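Local coordinates for putative metal resistance protein (Proteus mirabilis, PDB 6C29), which probably takes part in protein-disulfide reduction, its N-terminal periplasmic tandem immunoglobulin-fold domain priming the trimeric disulfide isomerase ScsC, at residues S99-L111 with L120-P132. Residues are numbered along the deposited sequence; the frame is centred on the assembly and turned at random.
Sequences SVDSDNLNGVLTL and LTDYSLNLDLNEP
Leu-105 and Leu-127, Gly-107 and Leu-125, Leu-109 and Tyr-123, and Leu-111 and Thr-121 form four hydrogen-bonded antiparallel pairs, each closed by two N-H...O=C bonds. A ninth backbone bond, Leu-129 N to Asp-103 O (2.7 Å), continues the ladder beyond Leu-105 and Leu-127. Beyond it, the weak bond from Asn-130 ND2 to Asp-103 OD2 is long, at 3.3 Å.

Polar side chains pair between these rungs. Thr-110 OG1, set beside its own backbone N (chi1 -60°), gives its proton to the syn side of Asp-122 OD1 at 2.8 Å, 34° out of the carboxylate plane; the two side chains run alongside each other. Asn-106 ND2 donates in its own amide plane to Asn-126 OD1 (2.9 Å), meeting it tilted from the Asn-126 carbonyl plane, the two amides being turned 56° apart. Asn-126 OD1 also accepts from a water at 2.8 Å, and the same water donates to Gly-107 O. A second water accepts from Asn-106 ND2 and donates to Asn-104 OD1.

The opposite face is largely apolar: Leu-111 CD2 approaches Tyr-123 CE1 obliquely at 3.8 Å, and Leu-129 CD1 reaches Leu-105 CB at 4.1 Å. Its polar exception, Thr-121 OG1, bonds to Asn-13 ND2 and shares a third water with Leu-111 O. Strands 16-24 and 30-38 pack against this side, while strand 57-60 bonds to the other edge of 104-114. The arrangement is an antiparallel beta hairpin at the edge of one sheet of an immunoglobulin-fold sandwich, in the DsbD N-terminal family region.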
loop_
_atom_site.group_PDB
_atom_site.type_symbol
_atom_site.label_atom_id
_atom_site.label_comp_id
_atom_site.label_asym_id
_atom_site.label_seq_id
_atom_site.Cartn_x
_atom_site.Cartn_y
_atom_site.Cartn_z
ATOM N N SER A 99 -16.618 15.308 3.455
ATOM C CA SER A 99 -16.732 16.742 3.711
ATOM C C SER A 99 -15.942 17.590 2.734
ATOM O O SER A 99 -15.207 18.505 3.135
ATOM C CB SER A 99 -16.247 17.051 5.132
ATOM O OG SER A 99 -16.882 16.216 6.079
ATOM N N VAL A 100 -16.116 17.304 1.449
ATOM C CA VAL A 100 -15.608 18.185 0.423
ATOM C C VAL A 100 -16.676 19.237 0.210
ATOM O O VAL A 100 -17.767 18.913 -0.249
ATOM C CB VAL A 100 -15.312 17.442 -0.886
ATOM C CG1 VAL A 100 -14.880 18.401 -1.994
ATOM C CG2 VAL A 100 -14.247 16.377 -0.650
ATOM N N ASP A 101 -16.396 20.479 0.591
ATOM C CA ASP A 101 -17.416 21.522 0.508
ATOM C C ASP A 101 -17.508 22.144 -0.893
ATOM O O ASP A 101 -18.417 22.921 -1.195
ATOM C CB ASP A 101 -17.194 22.595 1.572
ATOM C CG ASP A 101 -15.831 23.226 1.508
ATOM O OD1 ASP A 101 -15.323 23.468 0.389
ATOM O OD2 ASP A 101 -15.285 23.484 2.605
ATOM N N SER A 102 -16.607 21.742 -1.769
ATOM C CA SER A 102 -16.440 22.375 -3.067
ATOM C C SER A 102 -16.849 21.429 -4.178
ATOM O O SER A 102 -16.868 20.212 -4.002
ATOM C CB SER A 102 -14.966 22.762 -3.253
ATOM O OG SER A 102 -14.766 23.383 -4.519
ATOM N N ASP A 103 -17.168 21.992 -5.330
ATOM C CA ASP A 103 -17.509 21.186 -6.495
ATOM C C ASP A 103 -16.212 20.866 -7.248
ATOM O O ASP A 103 -16.223 20.141 -8.232
ATOM C CB ASP A 103 -18.507 21.914 -7.401
ATOM C CG ASP A 103 -19.873 22.125 -6.728
ATOM O OD1 ASP A 103 -20.309 21.239 -5.961
ATOM O OD2 ASP A 103 -20.519 23.166 -6.982
ATOM N N ASN A 104 -15.113 21.455 -6.796
ATOM C CA ASN A 104 -13.810 21.215 -7.376
ATOM C C ASN A 104 -12.868 20.583 -6.373
ATOM O O ASN A 104 -12.869 20.910 -5.179
ATOM C CB ASN A 104 -13.244 22.531 -7.888
ATOM C CG ASN A 104 -14.100 23.125 -8.981
ATOM O OD1 ASN A 104 -14.011 22.730 -10.141
ATOM N ND2 ASN A 104 -14.962 24.068 -8.604
ATOM N N LEU A 105 -12.066 19.664 -6.865
ATOM C CA LEU A 105 -11.078 19.025 -6.044
ATOM C C LEU A 105 -9.757 19.137 -6.772
ATOM O O LEU A 105 -9.622 18.702 -7.911
ATOM C CB LEU A 105 -11.492 17.586 -5.766
ATOM C CG LEU A 105 -10.682 16.813 -4.740
ATOM C CD1 LEU A 105 -10.653 17.494 -3.407
ATOM C CD2 LEU A 105 -11.305 15.451 -4.620
ATOM N N ASN A 106 -8.805 19.778 -6.112
ATOM C CA ASN A 106 -7.492 20.002 -6.653
ATOM C C ASN A 106 -6.497 19.436 -5.708
ATOM O O ASN A 106 -6.597 19.667 -4.504
ATOM C CB ASN A 106 -7.228 21.490 -6.866
ATOM C CG ASN A 106 -8.341 22.156 -7.615
ATOM O OD1 ASN A 106 -9.242 22.761 -7.026
ATOM N ND2 ASN A 106 -8.323 21.999 -8.923
ATOM N N GLY A 107 -5.561 18.668 -6.234
ATOM C CA GLY A 107 -4.526 18.108 -5.384
ATOM C C GLY A 107 -3.219 17.955 -6.135
ATOM O O GLY A 107 -3.151 18.080 -7.350
ATOM N N VAL A 108 -2.156 17.713 -5.385
ATOM C CA VAL A 108 -0.867 17.403 -5.967
ATOM C C VAL A 108 -0.438 16.028 -5.483
ATOM O O VAL A 108 -0.282 15.790 -4.283
ATOM C CB VAL A 108 0.182 18.432 -5.587
ATOM C CG1 VAL A 108 1.543 18.002 -6.121
ATOM C CG2 VAL A 108 -0.227 19.805 -6.121
ATOM N N LEU A 109 -0.303 15.108 -6.423
ATOM C CA LEU A 109 0.233 13.784 -6.175
ATOM C C LEU A 109 1.748 13.849 -6.261
ATOM O O LEU A 109 2.274 14.197 -7.320
ATOM C CB LEU A 109 -0.286 12.781 -7.208
ATOM C CG LEU A 109 0.426 11.432 -7.298
ATOM C CD1 LEU A 109 0.160 10.590 -6.066
ATOM C CD2 LEU A 109 0.000 10.708 -8.580
ATOM N N THR A 110 2.457 13.501 -5.183
ATOM C CA THR A 110 3.897 13.291 -5.251
ATOM C C THR A 110 4.096 11.803 -5.469
ATOM O O THR A 110 3.939 10.986 -4.538
ATOM C CB THR A 110 4.605 13.769 -4.010
ATOM O OG1 THR A 110 4.353 15.185 -3.837
ATOM C CG2 THR A 110 6.126 13.488 -4.125
ATOM N N LEU A 111 4.356 11.438 -6.715
ATOM C CA LEU A 111 4.525 10.052 -7.089
ATOM C C LEU A 111 5.967 9.654 -6.970
ATOM O O LEU A 111 6.857 10.292 -7.540
ATOM C CB LEU A 111 4.057 9.799 -8.520
ATOM C CG LEU A 111 4.183 8.344 -8.981
ATOM C CD1 LEU A 111 3.207 7.460 -8.256
ATOM C CD2 LEU A 111 3.914 8.307 -10.490
ATOM N N LEU A 120 11.028 11.389 -7.322
ATOM C CA LEU A 120 9.782 12.023 -6.888
ATOM C C LEU A 120 9.298 12.992 -7.948
ATOM O O LEU A 120 10.053 13.884 -8.378
ATOM C CB LEU A 120 9.995 12.744 -5.556
ATOM C CG LEU A 120 10.588 11.885 -4.447
ATOM C CD1 LEU A 120 10.908 12.729 -3.252
ATOM C CD2 LEU A 120 9.625 10.794 -4.065
ATOM N N THR A 121 8.054 12.813 -8.387
ATOM C CA THR A 121 7.446 13.619 -9.446
ATOM C C THR A 121 6.100 14.127 -8.955
ATOM O O THR A 121 5.304 13.350 -8.459
ATOM C CB THR A 121 7.250 12.805 -10.740
ATOM O OG1 THR A 121 8.479 12.159 -11.094
ATOM C CG2 THR A 121 6.721 13.676 -11.947
ATOM N N ASP A 122 5.826 15.409 -9.149
ATOM C CA ASP A 122 4.529 15.989 -8.793
ATOM C C ASP A 122 3.579 16.016 -9.985
ATOM O O ASP A 122 3.954 16.477 -11.060
ATOM C CB ASP A 122 4.703 17.397 -8.260
ATOM C CG ASP A 122 5.216 17.427 -6.833
ATOM O OD1 ASP A 122 5.329 16.362 -6.194
ATOM O OD2 ASP A 122 5.482 18.547 -6.331
ATOM N N TYR A 123 2.351 15.556 -9.777
ATOM C CA TYR A 123 1.275 15.602 -10.764
ATOM C C TYR A 123 0.122 16.416 -10.206
ATOM O O TYR A 123 -0.347 16.136 -9.110
ATOM C CB TYR A 123 0.797 14.182 -11.121
ATOM C CG TYR A 123 1.831 13.356 -11.826
ATOM C CD1 TYR A 123 2.792 12.659 -11.129
ATOM C CD2 TYR A 123 1.850 13.255 -13.205
ATOM C CE1 TYR A 123 3.759 11.916 -11.774
ATOM C CE2 TYR A 123 2.807 12.524 -13.849
ATOM C CZ TYR A 123 3.751 11.837 -13.137
ATOM O OH TYR A 123 4.731 11.099 -13.757
ATOM N N SER A 124 -0.356 17.407 -10.948
ATOM C CA SER A 124 -1.474 18.215 -10.493
ATOM C C SER A 124 -2.769 17.583 -10.952
ATOM O O SER A 124 -2.988 17.401 -12.161
ATOM C CB SER A 124 -1.358 19.637 -11.022
ATOM O OG SER A 124 -0.241 20.275 -10.453
ATOM N N LEU A 125 -3.599 17.212 -9.978
ATOM C CA LEU A 125 -4.880 16.550 -10.219
ATOM C C LEU A 125 -5.985 17.584 -10.042
ATOM O O LEU A 125 -6.190 18.078 -8.965
ATOM C CB LEU A 125 -5.060 15.381 -9.241
ATOM C CG LEU A 125 -3.887 14.427 -9.165
ATOM C CD1 LEU A 125 -4.205 13.381 -8.090
ATOM C CD2 LEU A 125 -3.621 13.797 -10.539
ATOM N N ASN A 126 -6.697 17.891 -11.113
ATOM C CA ASN A 126 -7.794 18.831 -11.079
ATOM C C ASN A 126 -9.068 18.114 -11.498
ATOM O O ASN A 126 -9.181 17.621 -12.617
ATOM C CB ASN A 126 -7.463 20.019 -11.997
ATOM C CG ASN A 126 -6.168 20.709 -11.586
ATOM O OD1 ASN A 126 -5.998 21.113 -10.432
ATOM N ND2 ASN A 126 -5.235 20.821 -12.525
ATOM N N LEU A 127 -10.012 18.034 -10.572
ATOM C CA LEU A 127 -11.267 17.286 -10.771
ATOM C C LEU A 127 -12.473 18.201 -10.615
ATOM O O LEU A 127 -12.609 18.904 -9.614
ATOM C CB LEU A 127 -11.369 16.131 -9.774
ATOM C CG LEU A 127 -10.298 15.037 -9.892
ATOM C CD1 LEU A 127 -10.152 14.278 -8.585
ATOM C CD2 LEU A 127 -10.691 14.117 -11.007
ATOM N N ASP A 128 -13.359 18.178 -11.618
ATOM C CA ASP A 128 -14.603 18.938 -11.574
ATOM C C ASP A 128 -15.729 18.001 -11.171
ATOM O O ASP A 128 -16.205 17.212 -11.973
ATOM C CB ASP A 128 -14.877 19.597 -12.927
ATOM C CG ASP A 128 -16.138 20.484 -12.920
ATOM O OD1 ASP A 128 -16.881 20.501 -11.913
ATOM O OD2 ASP A 128 -16.388 21.167 -13.944
ATOM N N LEU A 129 -16.133 18.074 -9.908
ATOM C CA LEU A 129 -17.078 17.112 -9.366
ATOM C C LEU A 129 -18.530 17.408 -9.768
ATOM O O LEU A 129 -19.432 16.642 -9.428
ATOM C CB LEU A 129 -16.949 17.069 -7.846
ATOM C CG LEU A 129 -15.563 16.701 -7.309
ATOM C CD1 LEU A 129 -15.494 16.743 -5.796
ATOM C CD2 LEU A 129 -15.189 15.330 -7.784
ATOM N N ASN A 130 -18.744 18.463 -10.550
ATOM C CA ASN A 130 -20.063 18.729 -11.119
ATOM C C ASN A 130 -20.278 17.960 -12.408
ATOM O O ASN A 130 -21.386 17.936 -12.942
ATOM C CB ASN A 130 -20.244 20.222 -11.402
ATOM C CG ASN A 130 -20.608 21.015 -10.170
ATOM O OD1 ASN A 130 -21.227 20.494 -9.238
ATOM N ND2 ASN A 130 -20.230 22.292 -10.159
ATOM N N GLU A 131 -19.192 17.399 -12.935
ATOM C CA GLU A 131 -19.255 16.528 -14.093
ATOM C C GLU A 131 -19.437 15.082 -13.611
ATOM O O GLU A 131 -18.942 14.703 -12.544
ATOM C CB GLU A 131 -17.993 16.667 -14.940
ATOM C CG GLU A 131 -17.713 18.074 -15.460
ATOM C CD GLU A 131 -18.683 18.526 -16.543
ATOM O OE1 GLU A 131 -19.561 17.731 -16.940
ATOM O OE2 GLU A 131 -18.559 19.683 -17.006
ATOM N N PRO A 132 -20.156 14.279 -14.393
ATOM C CA PRO A 132 -20.391 12.883 -14.032
ATOM C C PRO A 132 -19.119 12.048 -14.086
ATOM O O PRO A 132 -18.232 12.310 -14.901
ATOM C CB PRO A 132 -21.401 12.414 -15.082
ATOM C CG PRO A 132 -21.172 13.316 -16.254
ATOM C CD PRO A 132 -20.795 14.641 -15.665
HETATM O O HOH W 1 -11.022 21.487 -10.737
HETATM O O HOH W 2 -3.811 20.694 -8.678
HETATM O O HOH W 3 8.199 9.606 -9.963
#